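Local coordinates for Poly(Beta-D-mannuronate) lyase (Pseudopedobacter saltans, PDB 7O79), which probably cleaves alginate at its mannuronate units by beta-elimination, as a family 6 polysaccharide lyase folded as a parallel beta-helix, at residues I242-F248 / V267-R273; G207-L213 / K229-R235; A191-N197 / R217-N223; T324-V328 / N400-P404; Q157-F161 / K448-V452. All coordinates share one frame; numbering follows the deposited sequence.

Interaction 1: I242-F248 / V267-R273; sequences IEENFIF and VVNNYVR
Phe246-Phe248 and Tyr271-Arg273 run as parallel strands 4.7 Å apart and within 8° of each other, and before a tight corner Ile242 and Glu243 pair in the same sense with Val267 and Val268. At that corner the amide of Asn270 supplies hydrogen bonds across the turn. With CG beside its own N (chi1 -58°), the amide folds back over the turn, and ND2 reaches Ile242 O at 2.9 Å almost straight, on the face of that carbonyl opposite to Val268 N. OD1 is gripped twice, by Asn245 N at 3.1 Å and by Asn245 ND2 at 3.0 Å, which arrive on opposite faces, while the two amide planes lie nearly coplanar. Replacing Asn270 by an alanine would probably strip both Asn245 donors of this acceptor and leave Ile242 O with Val268 N alone of the pair. Outside, Phe246 CD1 rests on Tyr271 CB at 3.7 Å, and Phe248 CE1 meets Tyr271 CE2 obliquely at 3.8 Å. Inside, Ile247 CD1 touches Val272 CG2. A water links Glu244 OE1 to Asn269 ND2, whereas Asn269 OD1 accepts from the backbone N of Arg439 and of Ile440. Because Asn245 donates likewise to Val220 O and Asn270 ND2 also meets Asn323 OD1, this is the internal asparagine stack that lines a turn in right-handed parallel beta-helices of the pectate lyase type.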
# COMPACT_ATOMS: atom_id res chain seq x y z
N ILE A 242 1.16 10.67 2.23
CA ILE A 242 1.71 10.17 0.97
C ILE A 242 2.69 11.24 0.51
O ILE A 242 2.28 12.30 0.03
CB ILE A 242 0.62 9.91 -0.07
CG1 ILE A 242 -0.38 8.89 0.50
CG2 ILE A 242 1.22 9.32 -1.35
CD1 ILE A 242 -1.55 8.62 -0.40
N GLU A 243 3.99 10.99 0.68
CA GLU A 243 5.01 12.01 0.52
C GLU A 243 6.25 11.47 -0.15
O GLU A 243 6.66 10.34 0.11
CB GLU A 243 5.42 12.62 1.87
CG GLU A 243 4.33 13.41 2.54
CD GLU A 243 4.76 14.02 3.86
OE1 GLU A 243 4.02 14.90 4.35
OE2 GLU A 243 5.79 13.58 4.42
N GLU A 244 6.85 12.30 -1.00
CA GLU A 244 8.19 12.06 -1.56
C GLU A 244 8.27 10.78 -2.37
O GLU A 244 9.34 10.17 -2.46
CB GLU A 244 9.25 12.09 -0.46
CG GLU A 244 9.45 13.48 0.14
CD GLU A 244 9.99 13.44 1.56
OE1 GLU A 244 9.35 14.03 2.45
OE2 GLU A 244 11.05 12.81 1.78
N ASN A 245 7.16 10.38 -2.99
CA ASN A 245 7.14 9.21 -3.86
C ASN A 245 7.44 9.62 -5.29
O ASN A 245 7.28 10.78 -5.68
CB ASN A 245 5.79 8.49 -3.81
CG ASN A 245 5.42 8.01 -2.42
OD1 ASN A 245 5.93 6.99 -1.96
ND2 ASN A 245 4.54 8.75 -1.73
N PHE A 246 7.91 8.65 -6.08
CA PHE A 246 8.19 8.85 -7.49
C PHE A 246 7.35 7.86 -8.28
O PHE A 246 7.49 6.65 -8.09
CB PHE A 246 9.66 8.65 -7.82
CG PHE A 246 10.57 9.70 -7.26
CD1 PHE A 246 10.91 10.82 -8.01
CD2 PHE A 246 11.15 9.55 -6.00
CE1 PHE A 246 11.76 11.79 -7.51
CE2 PHE A 246 12.01 10.52 -5.49
CZ PHE A 246 12.32 11.63 -6.26
N ILE A 247 6.50 8.36 -9.16
CA ILE A 247 5.70 7.49 -10.00
C ILE A 247 6.12 7.78 -11.44
O ILE A 247 5.78 8.82 -12.00
CB ILE A 247 4.19 7.69 -9.78
CG1 ILE A 247 3.87 7.42 -8.30
CG2 ILE A 247 3.36 6.76 -10.67
CD1 ILE A 247 2.41 7.57 -7.94
N PHE A 248 6.91 6.86 -12.02
CA PHE A 248 7.37 6.94 -13.40
C PHE A 248 6.54 5.96 -14.21
O PHE A 248 6.89 4.78 -14.33
CB PHE A 248 8.86 6.62 -13.52
CG PHE A 248 9.75 7.56 -12.76
CD1 PHE A 248 10.04 8.82 -13.25
CD2 PHE A 248 10.34 7.16 -11.57
CE1 PHE A 248 10.87 9.69 -12.56
CE2 PHE A 248 11.18 8.03 -10.87
CZ PHE A 248 11.45 9.30 -11.38
N VAL A 267 -0.41 15.19 1.32
CA VAL A 267 0.06 14.64 0.06
C VAL A 267 1.03 15.67 -0.49
O VAL A 267 0.61 16.66 -1.10
CB VAL A 267 -1.09 14.34 -0.91
CG1 VAL A 267 -0.56 13.93 -2.26
CG2 VAL A 267 -1.96 13.23 -0.35
N VAL A 268 2.32 15.46 -0.26
CA VAL A 268 3.34 16.50 -0.45
C VAL A 268 4.59 15.90 -1.08
O VAL A 268 4.97 14.76 -0.78
CB VAL A 268 3.72 17.18 0.89
CG1 VAL A 268 4.58 18.41 0.63
CG2 VAL A 268 2.44 17.58 1.66
N ASN A 269 5.23 16.67 -1.97
CA ASN A 269 6.54 16.34 -2.54
C ASN A 269 6.54 15.05 -3.34
O ASN A 269 7.55 14.35 -3.40
CB ASN A 269 7.62 16.30 -1.46
CG ASN A 269 7.90 17.67 -0.88
OD1 ASN A 269 8.05 18.64 -1.63
ND2 ASN A 269 7.95 17.77 0.45
N ASN A 270 5.42 14.73 -4.00
CA ASN A 270 5.35 13.58 -4.90
C ASN A 270 5.64 14.00 -6.34
O ASN A 270 5.20 15.05 -6.80
CB ASN A 270 3.98 12.90 -4.80
CG ASN A 270 3.66 12.45 -3.38
OD1 ASN A 270 4.25 11.50 -2.88
ND2 ASN A 270 2.76 13.17 -2.71
N TYR A 271 6.38 13.15 -7.05
CA TYR A 271 6.72 13.37 -8.45
C TYR A 271 6.05 12.29 -9.30
O TYR A 271 6.43 11.12 -9.23
CB TYR A 271 8.23 13.36 -8.63
CG TYR A 271 8.68 13.76 -10.02
CD1 TYR A 271 8.93 15.09 -10.32
CD2 TYR A 271 8.93 12.81 -10.99
CE1 TYR A 271 9.36 15.47 -11.55
CE2 TYR A 271 9.38 13.18 -12.25
CZ TYR A 271 9.58 14.53 -12.52
OH TYR A 271 10.03 14.94 -13.74
N VAL A 272 5.08 12.69 -10.12
CA VAL A 272 4.32 11.77 -10.96
C VAL A 272 4.49 12.21 -12.41
O VAL A 272 4.29 13.39 -12.73
CB VAL A 272 2.82 11.75 -10.58
CG1 VAL A 272 2.04 10.79 -11.47
CG2 VAL A 272 2.66 11.38 -9.10
N ARG A 273 4.85 11.26 -13.28
CA ARG A 273 4.97 11.63 -14.68
C ARG A 273 4.71 10.43 -15.59
O ARG A 273 4.96 9.28 -15.22
CB ARG A 273 6.33 12.27 -14.97
CG ARG A 273 7.53 11.38 -14.74
CD ARG A 273 8.74 11.91 -15.53
NE ARG A 273 8.35 12.18 -16.92
CZ ARG A 273 8.41 13.37 -17.52
NH1 ARG A 273 8.85 14.44 -16.88
NH2 ARG A 273 8.02 13.47 -18.80
O HOH W 1 7.38 15.83 2.35
O HOH W 2 9.44 13.06 -5.13

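Interaction 2: G207-L213 / K229-R235; sequences GMEIISL and KGGIVGR
Val233, Ile210 and Leu213 lose the most surface here, and each meets the other strand differently. Val233 lies across the aliphatic part of Glu209: CG2 packs on Glu209 CG at 3.8 Å and CG1 faces one side of the carboxylate plane, 3.6 Å from Glu209 OE2. That oxygen is held in place by Ser212 OG, which donates to it at 2.6 Å. Ile210 sits where the chain turns a corner. Its CG1 presses on Lys229 O at 3.3 Å, its CD1 lies against the carbonyl of Gly230, and its N donates to Gly231 O at 2.8 Å. Gly230 has to stay bare, since a CB would run into Met208 O. Leu213 packs its CB and CG on Val233 O (CG at 3.7 Å), and its N donates to the same oxygen at 2.9 Å, nearly straight (174°). Between these points a beta bulge shifts the register by one, and Ile211 N is buried without a partner. With Ile211, Ile232 and Leu213 directed to the interior, the two segments belong to successive coils of a right-handed parallel beta-helix.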
# COMPACT_ATOMS: atom_id res chain seq x y z
N GLY A 207 -4.18 -3.96 -11.08
CA GLY A 207 -4.18 -2.81 -11.98
C GLY A 207 -5.19 -1.76 -11.61
O GLY A 207 -5.80 -1.13 -12.49
N MET A 208 -5.42 -1.57 -10.31
CA MET A 208 -6.36 -0.58 -9.80
C MET A 208 -5.72 0.15 -8.63
O MET A 208 -5.32 1.30 -8.76
CB MET A 208 -7.68 -1.23 -9.38
CG MET A 208 -8.19 -2.19 -10.44
SD MET A 208 -9.75 -2.99 -10.05
CE MET A 208 -9.87 -4.04 -11.52
N GLU A 209 -5.63 -0.52 -7.49
CA GLU A 209 -5.00 0.05 -6.30
C GLU A 209 -3.71 -0.72 -6.07
O GLU A 209 -3.75 -1.86 -5.62
CB GLU A 209 -5.95 -0.01 -5.11
CG GLU A 209 -7.27 0.67 -5.41
CD GLU A 209 -8.16 0.81 -4.18
OE1 GLU A 209 -9.40 0.94 -4.36
OE2 GLU A 209 -7.64 0.78 -3.05
N ILE A 210 -2.58 -0.10 -6.43
CA ILE A 210 -1.28 -0.68 -6.11
C ILE A 210 -1.12 -0.78 -4.61
O ILE A 210 -0.80 -1.84 -4.05
CB ILE A 210 -0.15 0.19 -6.71
CG1 ILE A 210 -0.27 0.30 -8.23
CG2 ILE A 210 1.22 -0.40 -6.32
CD1 ILE A 210 0.66 1.37 -8.84
N ILE A 211 -1.32 0.35 -3.93
CA ILE A 211 -1.38 0.46 -2.48
C ILE A 211 -2.81 0.85 -2.14
O ILE A 211 -3.38 1.74 -2.78
CB ILE A 211 -0.36 1.49 -1.95
CG1 ILE A 211 1.06 0.93 -2.08
CG2 ILE A 211 -0.67 1.88 -0.50
CD1 ILE A 211 2.17 1.98 -1.97
N SER A 212 -3.41 0.16 -1.18
CA SER A 212 -4.78 0.44 -0.77
C SER A 212 -4.76 0.68 0.74
O SER A 212 -4.66 -0.27 1.53
CB SER A 212 -5.71 -0.70 -1.15
OG SER A 212 -7.05 -0.42 -0.79
N LEU A 213 -4.87 1.95 1.13
CA LEU A 213 -5.02 2.32 2.53
C LEU A 213 -6.50 2.27 2.91
O LEU A 213 -7.33 2.94 2.29
CB LEU A 213 -4.45 3.71 2.80
CG LEU A 213 -3.02 3.95 2.27
CD1 LEU A 213 -2.53 5.34 2.68
CD2 LEU A 213 -2.09 2.87 2.81
N LYS A 229 0.45 -0.58 -13.49
CA LYS A 229 -0.96 -0.27 -13.63
C LYS A 229 -1.57 0.02 -12.26
O LYS A 229 -1.21 -0.61 -11.26
CB LYS A 229 -1.69 -1.44 -14.29
CG LYS A 229 -1.26 -1.77 -15.73
CD LYS A 229 -2.11 -2.94 -16.23
CE LYS A 229 -1.60 -3.46 -17.57
NZ LYS A 229 -1.59 -2.34 -18.57
N GLY A 230 -2.47 0.98 -12.22
CA GLY A 230 -3.08 1.38 -10.96
C GLY A 230 -2.39 2.59 -10.36
O GLY A 230 -1.50 3.21 -10.95
N GLY A 231 -2.82 2.92 -9.13
CA GLY A 231 -2.29 4.07 -8.42
C GLY A 231 -2.13 3.79 -6.94
O GLY A 231 -2.47 2.71 -6.45
N ILE A 232 -1.62 4.80 -6.23
CA ILE A 232 -1.50 4.76 -4.78
C ILE A 232 -2.78 5.35 -4.22
O ILE A 232 -3.11 6.50 -4.52
CB ILE A 232 -0.27 5.55 -4.29
CG1 ILE A 232 1.03 4.90 -4.78
CG2 ILE A 232 -0.26 5.63 -2.76
CD1 ILE A 232 2.29 5.74 -4.49
N VAL A 233 -3.52 4.57 -3.43
CA VAL A 233 -4.90 4.93 -3.13
C VAL A 233 -5.14 4.92 -1.62
O VAL A 233 -4.91 3.90 -0.95
CB VAL A 233 -5.89 3.99 -3.85
CG1 VAL A 233 -7.32 4.31 -3.45
CG2 VAL A 233 -5.74 4.12 -5.35
N GLY A 234 -5.59 6.05 -1.09
CA GLY A 234 -6.30 6.08 0.18
C GLY A 234 -7.78 5.76 -0.04
O GLY A 234 -8.57 6.64 -0.37
N ARG A 235 -8.15 4.49 0.08
CA ARG A 235 -9.53 4.08 -0.19
C ARG A 235 -10.47 4.40 0.96
O ARG A 235 -11.60 4.87 0.75
CB ARG A 235 -9.59 2.58 -0.50
CG ARG A 235 -11.00 2.02 -0.63
CD ARG A 235 -11.81 2.66 -1.77
NE ARG A 235 -13.15 2.09 -1.84
CZ ARG A 235 -14.18 2.48 -1.10
NH1 ARG A 235 -14.06 3.51 -0.24
NH2 ARG A 235 -15.36 1.86 -1.24
O HOH W 3 -2.80 -2.08 -8.96

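Interaction 3: A191-N197 / R217-N223; sequences AFFTIKN and RNKVIGN
Phe193-Asn197 and Lys219-Asn223 are joined first by regular parallel backbone bonds: Phe193 O takes Lys219 N, Ile195 N donates to Lys219 O, Ile195 O takes Ile221 N, and Asn197 N closes on Ile221 O at 2.9 Å. The strand axes deviate by only 3°. A second kind of bond comes from asparagine amides at the two ends. Asn218 OD1 receives Phe193 N at 2.8 Å in the plane of its carbonyl, on a lone pair, and Ser215 OG holds the ND2 of the same amide. At the far end Asn223 ND2 donates to Ile195 O at 2.9 Å, well above the carbonyl plane, leaving the more axial approach to Ile221 N; Asn223 OD1 meanwhile takes the amide of Asn198. Weaker CA-H...O contacts fill in, the straightest running from Phe192 CA to Arg217 O at 3.2 Å. The aromatic contact is CH-pi: Arg217 CB stands over one face of Phe192, 3.9 Å from the ring centroid. From there the arginine chain runs alongside the ring with its guanidinium only 18° from the ring plane, and that group goes on to a cation-pi contact with Phe239. Apolar packing is looser, with Ile195 CD1 4.4 Å from Val220 CG2 on the inward face. At the corners Arg217 and Gly222 have positive phi, each followed by an asparagine whose amide bonds from coil to coil in this pectate-lyase-like parallel beta-helix.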
# COMPACT_ATOMS: atom_id res chain seq x y z
N ALA A 191 -3.79 2.42 11.90
CA ALA A 191 -2.88 1.30 11.72
C ALA A 191 -1.41 1.70 11.90
O ALA A 191 -0.58 0.87 12.28
CB ALA A 191 -3.05 0.68 10.32
N PHE A 192 -1.09 2.96 11.62
CA PHE A 192 0.29 3.44 11.71
C PHE A 192 1.25 2.54 10.92
O PHE A 192 2.34 2.19 11.38
CB PHE A 192 0.75 3.59 13.16
CG PHE A 192 -0.14 4.48 14.00
CD1 PHE A 192 0.12 5.84 14.09
CD2 PHE A 192 -1.18 3.95 14.75
CE1 PHE A 192 -0.66 6.67 14.87
CE2 PHE A 192 -1.97 4.78 15.56
CZ PHE A 192 -1.72 6.13 15.61
N PHE A 193 0.83 2.15 9.72
CA PHE A 193 1.63 1.29 8.85
C PHE A 193 2.54 2.16 7.99
O PHE A 193 2.11 3.20 7.48
CB PHE A 193 0.72 0.43 7.97
CG PHE A 193 1.39 -0.77 7.36
CD1 PHE A 193 2.21 -0.65 6.24
CD2 PHE A 193 1.17 -2.04 7.89
CE1 PHE A 193 2.81 -1.78 5.67
CE2 PHE A 193 1.78 -3.16 7.34
CZ PHE A 193 2.59 -3.04 6.23
N THR A 194 3.78 1.74 7.84
CA THR A 194 4.75 2.51 7.07
C THR A 194 5.16 1.72 5.84
O THR A 194 5.65 0.59 5.96
CB THR A 194 5.98 2.86 7.91
OG1 THR A 194 5.61 3.80 8.91
CG2 THR A 194 7.09 3.45 7.03
N ILE A 195 4.94 2.30 4.66
CA ILE A 195 5.42 1.77 3.39
C ILE A 195 6.46 2.76 2.89
O ILE A 195 6.10 3.84 2.41
CB ILE A 195 4.28 1.63 2.37
CG1 ILE A 195 3.17 0.69 2.88
CG2 ILE A 195 4.84 1.17 1.02
CD1 ILE A 195 1.93 0.66 1.92
N LYS A 196 7.74 2.43 3.00
CA LYS A 196 8.78 3.44 2.86
C LYS A 196 9.94 2.94 2.01
O LYS A 196 10.40 1.81 2.19
CB LYS A 196 9.29 3.89 4.23
CG LYS A 196 10.44 4.94 4.21
CD LYS A 196 10.91 5.18 5.66
CE LYS A 196 12.36 5.70 5.73
NZ LYS A 196 13.33 4.55 5.83
N ASN A 197 10.39 3.78 1.07
CA ASN A 197 11.59 3.52 0.27
C ASN A 197 11.55 2.13 -0.36
O ASN A 197 12.53 1.40 -0.35
CB ASN A 197 12.89 3.68 1.09
CG ASN A 197 13.08 5.07 1.63
OD1 ASN A 197 12.66 6.05 1.02
ND2 ASN A 197 13.76 5.18 2.77
N ARG A 217 -3.58 7.03 9.64
CA ARG A 217 -2.23 7.37 10.14
C ARG A 217 -1.13 6.51 9.54
O ARG A 217 -0.13 6.21 10.20
CB ARG A 217 -2.17 7.33 11.67
CG ARG A 217 -3.34 7.97 12.32
CD ARG A 217 -2.99 9.39 12.67
NE ARG A 217 -4.14 10.13 13.18
CZ ARG A 217 -4.20 11.45 13.30
NH1 ARG A 217 -3.16 12.20 12.94
NH2 ARG A 217 -5.29 12.02 13.77
N ASN A 218 -1.28 6.18 8.28
CA ASN A 218 -0.29 5.42 7.57
C ASN A 218 0.68 6.35 6.85
O ASN A 218 0.34 7.46 6.56
CB ASN A 218 -0.96 4.47 6.61
CG ASN A 218 -1.85 3.48 7.32
OD1 ASN A 218 -1.40 2.70 8.08
ND2 ASN A 218 -3.09 3.57 7.09
N LYS A 219 1.88 5.87 6.61
CA LYS A 219 2.90 6.62 5.90
C LYS A 219 3.40 5.92 4.63
O LYS A 219 4.01 4.90 4.70
CB LYS A 219 4.10 6.85 6.80
CG LYS A 219 3.76 7.28 8.20
CD LYS A 219 3.19 8.66 8.13
CE LYS A 219 3.55 9.53 9.30
NZ LYS A 219 2.34 9.74 10.10
N VAL A 220 3.18 6.56 3.50
CA VAL A 220 3.60 6.07 2.20
C VAL A 220 4.64 7.11 1.77
O VAL A 220 4.31 8.14 1.28
CB VAL A 220 2.43 5.95 1.23
CG1 VAL A 220 2.90 5.36 -0.06
CG2 VAL A 220 1.38 5.04 1.82
N ILE A 221 5.91 6.77 1.98
CA ILE A 221 7.03 7.72 1.91
C ILE A 221 8.12 7.19 1.00
O ILE A 221 8.58 6.05 1.18
CB ILE A 221 7.65 7.99 3.30
CG1 ILE A 221 6.61 8.27 4.37
CG2 ILE A 221 8.64 9.15 3.22
CD1 ILE A 221 5.70 9.39 4.01
N GLY A 222 8.56 8.00 0.04
CA GLY A 222 9.82 7.74 -0.65
C GLY A 222 9.87 6.46 -1.45
O GLY A 222 10.95 5.89 -1.62
N ASN A 223 8.74 5.99 -1.96
CA ASN A 223 8.68 4.82 -2.82
C ASN A 223 8.84 5.22 -4.29
O ASN A 223 8.46 6.32 -4.70
CB ASN A 223 7.35 4.10 -2.65
CG ASN A 223 7.14 3.62 -1.22
OD1 ASN A 223 7.69 2.60 -0.81
ND2 ASN A 223 6.36 4.38 -0.46

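Interaction 4: T324-V328 / N400-P404; sequences TFLNV and NGAEP
Leu326 and Asn327, on strand 319-328 of the parallel beta-helix where the chain turns a corner at Asn327, meet a loop that leaves strand 391-397 and folds back over the coil; the contact lies about 26 Å from the centre of the chain, at the surface. Glu403 can be followed from CB to its tip. Its CB points toward the strand, and the side chain continues extended from there (chi2 160°), running antiparallel to Leu326. CG approaches the methyl Leu326 CD2 at 4.2 Å, and Pro404 CD lies 4.1 Å from the same methyl, so that glutamate and proline together flank that branch of the leucine. At the tip OE2 stands 3.8 Å from Leu326 CB, and OE1 is 4.0 Å from Asn327 CB. Both oxygens thus border aliphatic carbons of this strand, and OE2 also has a long, weak ion pair with Arg273 NH2. The polar hold comes from Asn400, whose CG is anti to its backbone N (chi1 -156°), which swings the amide across to Asn327. Asn400 OD1 is hydrogen-bonded to Ser363 OG, while Asn327 ND2 turns to Asp274. With an alanine in place of Asn400, Asn327 OD1 would probably lack this donor and Ser363 its acceptor. In the model Asn400 ND2 meets Asn327 OD1 at 3.0 Å along an N-H...O angle of 179°, the acceptor lying in the plane of the Asn400 amide.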
# COMPACT_ATOMS: atom_id res chain seq x y z
N THR A 324 4.37 17.35 -8.21
CA THR A 324 4.59 17.55 -9.64
C THR A 324 3.88 16.43 -10.40
O THR A 324 4.08 15.25 -10.10
CB THR A 324 6.08 17.57 -9.95
OG1 THR A 324 6.66 18.68 -9.25
CG2 THR A 324 6.34 17.70 -11.44
N PHE A 325 3.02 16.82 -11.35
CA PHE A 325 2.27 15.89 -12.20
C PHE A 325 2.53 16.24 -13.67
O PHE A 325 1.87 17.12 -14.22
CB PHE A 325 0.77 15.95 -11.90
CG PHE A 325 0.44 15.86 -10.43
CD1 PHE A 325 0.48 14.63 -9.76
CD2 PHE A 325 0.07 16.99 -9.72
CE1 PHE A 325 0.17 14.54 -8.40
CE2 PHE A 325 -0.24 16.91 -8.35
CZ PHE A 325 -0.18 15.69 -7.69
N LEU A 326 3.42 15.52 -14.34
CA LEU A 326 3.82 15.91 -15.69
C LEU A 326 3.44 14.86 -16.72
O LEU A 326 3.58 13.66 -16.47
CB LEU A 326 5.32 16.21 -15.77
CG LEU A 326 5.76 17.44 -14.97
CD1 LEU A 326 7.29 17.42 -14.77
CD2 LEU A 326 5.31 18.71 -15.63
N ASN A 327 2.97 15.32 -17.88
CA ASN A 327 2.73 14.44 -19.02
C ASN A 327 1.73 13.34 -18.68
O ASN A 327 1.88 12.19 -19.07
CB ASN A 327 4.06 13.85 -19.53
CG ASN A 327 3.93 13.13 -20.88
OD1 ASN A 327 3.14 13.52 -21.75
ND2 ASN A 327 4.73 12.09 -21.05
N VAL A 328 0.68 13.70 -17.91
CA VAL A 328 -0.33 12.72 -17.51
C VAL A 328 -1.39 12.61 -18.60
O VAL A 328 -1.73 13.60 -19.26
CB VAL A 328 -0.97 13.07 -16.14
CG1 VAL A 328 0.10 13.09 -15.07
CG2 VAL A 328 -1.70 14.40 -16.16
N ASN A 400 2.80 21.04 -22.39
CA ASN A 400 3.34 19.69 -22.37
C ASN A 400 4.43 19.47 -23.41
O ASN A 400 5.22 18.53 -23.26
CB ASN A 400 2.21 18.68 -22.55
CG ASN A 400 2.56 17.34 -21.97
OD1 ASN A 400 2.73 17.20 -20.77
ND2 ASN A 400 2.60 16.32 -22.83
N GLY A 401 4.50 20.29 -24.44
CA GLY A 401 5.57 20.20 -25.40
C GLY A 401 6.78 21.04 -25.05
O GLY A 401 7.73 21.09 -25.84
N ALA A 402 6.77 21.71 -23.88
CA ALA A 402 7.88 22.56 -23.45
C ALA A 402 8.07 22.52 -21.92
O ALA A 402 8.22 23.57 -21.29
CB ALA A 402 7.66 24.01 -23.91
N GLU A 403 8.05 21.32 -21.33
CA GLU A 403 8.10 21.04 -19.89
C GLU A 403 9.37 21.54 -19.19
O GLU A 403 10.37 21.86 -19.86
CB GLU A 403 7.91 19.54 -19.66
CG GLU A 403 6.44 19.09 -19.63
CD GLU A 403 6.27 17.59 -19.89
OE1 GLU A 403 5.59 17.25 -20.88
OE2 GLU A 403 6.86 16.74 -19.19
N PRO A 404 9.36 21.62 -17.85
CA PRO A 404 10.46 22.27 -17.12
C PRO A 404 11.84 21.69 -17.39
O PRO A 404 12.83 22.43 -17.28
CB PRO A 404 10.06 22.06 -15.65
CG PRO A 404 8.58 22.08 -15.70
CD PRO A 404 8.24 21.29 -16.93

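Interaction 5: Q157-F161 / K448-V452; sequences QYCYF and KEVGV
Gly451 N donates to Tyr158 O at 2.9 Å with an angle of 157°, approaching from above the carbonyl plane; this is the one hydrogen bond between the two segments. Val450 CA also lies close to that oxygen, at 3.5 Å, so two consecutive residues of the tail bear on the same carbonyl. Gly451 has positive phi, and a CB there would collide with Tyr160 CB, which lies 3.8 Å from Gly451 CA. The tail is a late, irregular loop running over the outside of the beta-helix, where it lies over a corner of one coil at Tyr158 and Cys159. Val450 provides the apolar packing. With CG1 beside its backbone N (chi1 -64°), the two methyls straddle the corner: CG1 sits 3.9 Å from Tyr158 CA, and CG2 rests 4.0 Å from Tyr160 CB. Between them Val450 CB lies 3.6 Å from Cys159 O. Val450 also touches Leu199 on the next coil, and Val452 N is bonded to Ser133 OG on the preceding one, so the segment reaches over three coils. Tyr160 meets the tail mostly through its CB, its ring continuing beyond the tail, while the Tyr158 ring lies against Tyr131.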
# COMPACT_ATOMS: atom_id res chain seq x y z
N GLN A 157 10.11 -1.60 4.30
CA GLN A 157 11.00 -0.63 3.68
C GLN A 157 12.10 -1.33 2.89
O GLN A 157 12.49 -2.45 3.21
CB GLN A 157 11.60 0.33 4.73
CG GLN A 157 12.43 -0.34 5.80
CD GLN A 157 12.93 0.66 6.84
OE1 GLN A 157 12.55 1.82 6.82
NE2 GLN A 157 13.78 0.20 7.75
N TYR A 158 12.60 -0.64 1.86
CA TYR A 158 13.69 -1.14 1.03
C TYR A 158 13.39 -2.52 0.46
O TYR A 158 14.30 -3.34 0.29
CB TYR A 158 15.03 -1.16 1.78
CG TYR A 158 15.35 0.11 2.53
CD1 TYR A 158 15.53 1.29 1.84
CD2 TYR A 158 15.53 0.10 3.90
CE1 TYR A 158 15.84 2.46 2.52
CE2 TYR A 158 15.84 1.27 4.59
CZ TYR A 158 15.99 2.44 3.89
OH TYR A 158 16.31 3.60 4.57
N CYS A 159 12.13 -2.77 0.15
CA CYS A 159 11.78 -4.00 -0.53
C CYS A 159 11.58 -3.75 -2.02
O CYS A 159 11.50 -2.62 -2.50
CB CYS A 159 10.53 -4.63 0.11
SG CYS A 159 10.85 -5.28 1.77
N TYR A 160 11.49 -4.85 -2.75
CA TYR A 160 11.43 -4.83 -4.21
C TYR A 160 10.24 -5.69 -4.64
O TYR A 160 10.20 -6.89 -4.34
CB TYR A 160 12.75 -5.35 -4.79
CG TYR A 160 12.91 -5.23 -6.28
CD1 TYR A 160 12.22 -4.28 -7.02
CD2 TYR A 160 13.79 -6.08 -6.96
CE1 TYR A 160 12.40 -4.16 -8.39
CE2 TYR A 160 13.96 -5.98 -8.34
CZ TYR A 160 13.27 -5.02 -9.04
OH TYR A 160 13.45 -4.93 -10.39
N PHE A 161 9.29 -5.08 -5.36
CA PHE A 161 8.10 -5.78 -5.85
C PHE A 161 8.09 -5.69 -7.37
O PHE A 161 7.91 -4.61 -7.94
CB PHE A 161 6.81 -5.19 -5.25
CG PHE A 161 6.84 -5.07 -3.75
CD1 PHE A 161 7.40 -3.95 -3.14
CD2 PHE A 161 6.31 -6.08 -2.95
CE1 PHE A 161 7.43 -3.83 -1.76
CE2 PHE A 161 6.34 -5.96 -1.56
CZ PHE A 161 6.91 -4.84 -0.96
N LYS A 448 19.30 -1.75 -7.12
CA LYS A 448 20.50 -2.14 -6.38
C LYS A 448 20.41 -1.81 -4.89
O LYS A 448 21.14 -2.41 -4.10
CB LYS A 448 21.73 -1.46 -6.98
N GLU A 449 19.55 -0.86 -4.50
CA GLU A 449 19.46 -0.41 -3.11
C GLU A 449 18.29 -1.03 -2.36
O GLU A 449 18.10 -0.73 -1.17
CB GLU A 449 19.34 1.12 -3.05
CG GLU A 449 20.40 1.90 -3.81
CD GLU A 449 19.96 3.34 -4.10
OE1 GLU A 449 20.36 4.25 -3.33
OE2 GLU A 449 19.20 3.56 -5.08
N VAL A 450 17.48 -1.85 -3.03
CA VAL A 450 16.28 -2.44 -2.45
C VAL A 450 16.29 -3.94 -2.74
O VAL A 450 17.03 -4.42 -3.60
CB VAL A 450 15.00 -1.81 -3.00
CG1 VAL A 450 14.91 -0.33 -2.63
CG2 VAL A 450 14.96 -1.98 -4.50
N GLY A 451 15.43 -4.67 -2.02
CA GLY A 451 15.35 -6.10 -2.16
C GLY A 451 16.55 -6.82 -1.55
O GLY A 451 17.37 -6.23 -0.83
N VAL A 452 16.64 -8.12 -1.87
CA VAL A 452 17.69 -8.96 -1.30
C VAL A 452 19.05 -8.57 -1.88
O VAL A 452 19.16 -8.02 -2.99
CB VAL A 452 17.39 -10.44 -1.56
CG1 VAL A 452 16.06 -10.82 -0.92
CG2 VAL A 452 17.43 -10.78 -3.04

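In the fold
Interactions 1, 2 and 3 hold consecutive coils of the helix together. Interactions 1 and 3 lie on neighbouring strands of the same run and connect directly, Glu243 N to Val220 O and Phe246 N to Asn223 O. Interaction 2 faces them across the interior, where Ile232 and Ile211 pack on Ile242, Ile247, Ile195 and Val220; it is buried, with a bulge and glycines, whereas the other two are partly buried and carry asparagine amides at their corners. Interactions 4 and 5 add loops: 4, at the surface, has a single side-chain amide bond plus leucine contacts; 5, partly buried, one backbone bond and a valine. They lie about 29 Å apart between centres, and 5 abuts interaction 3 through Lys196 and Gln157.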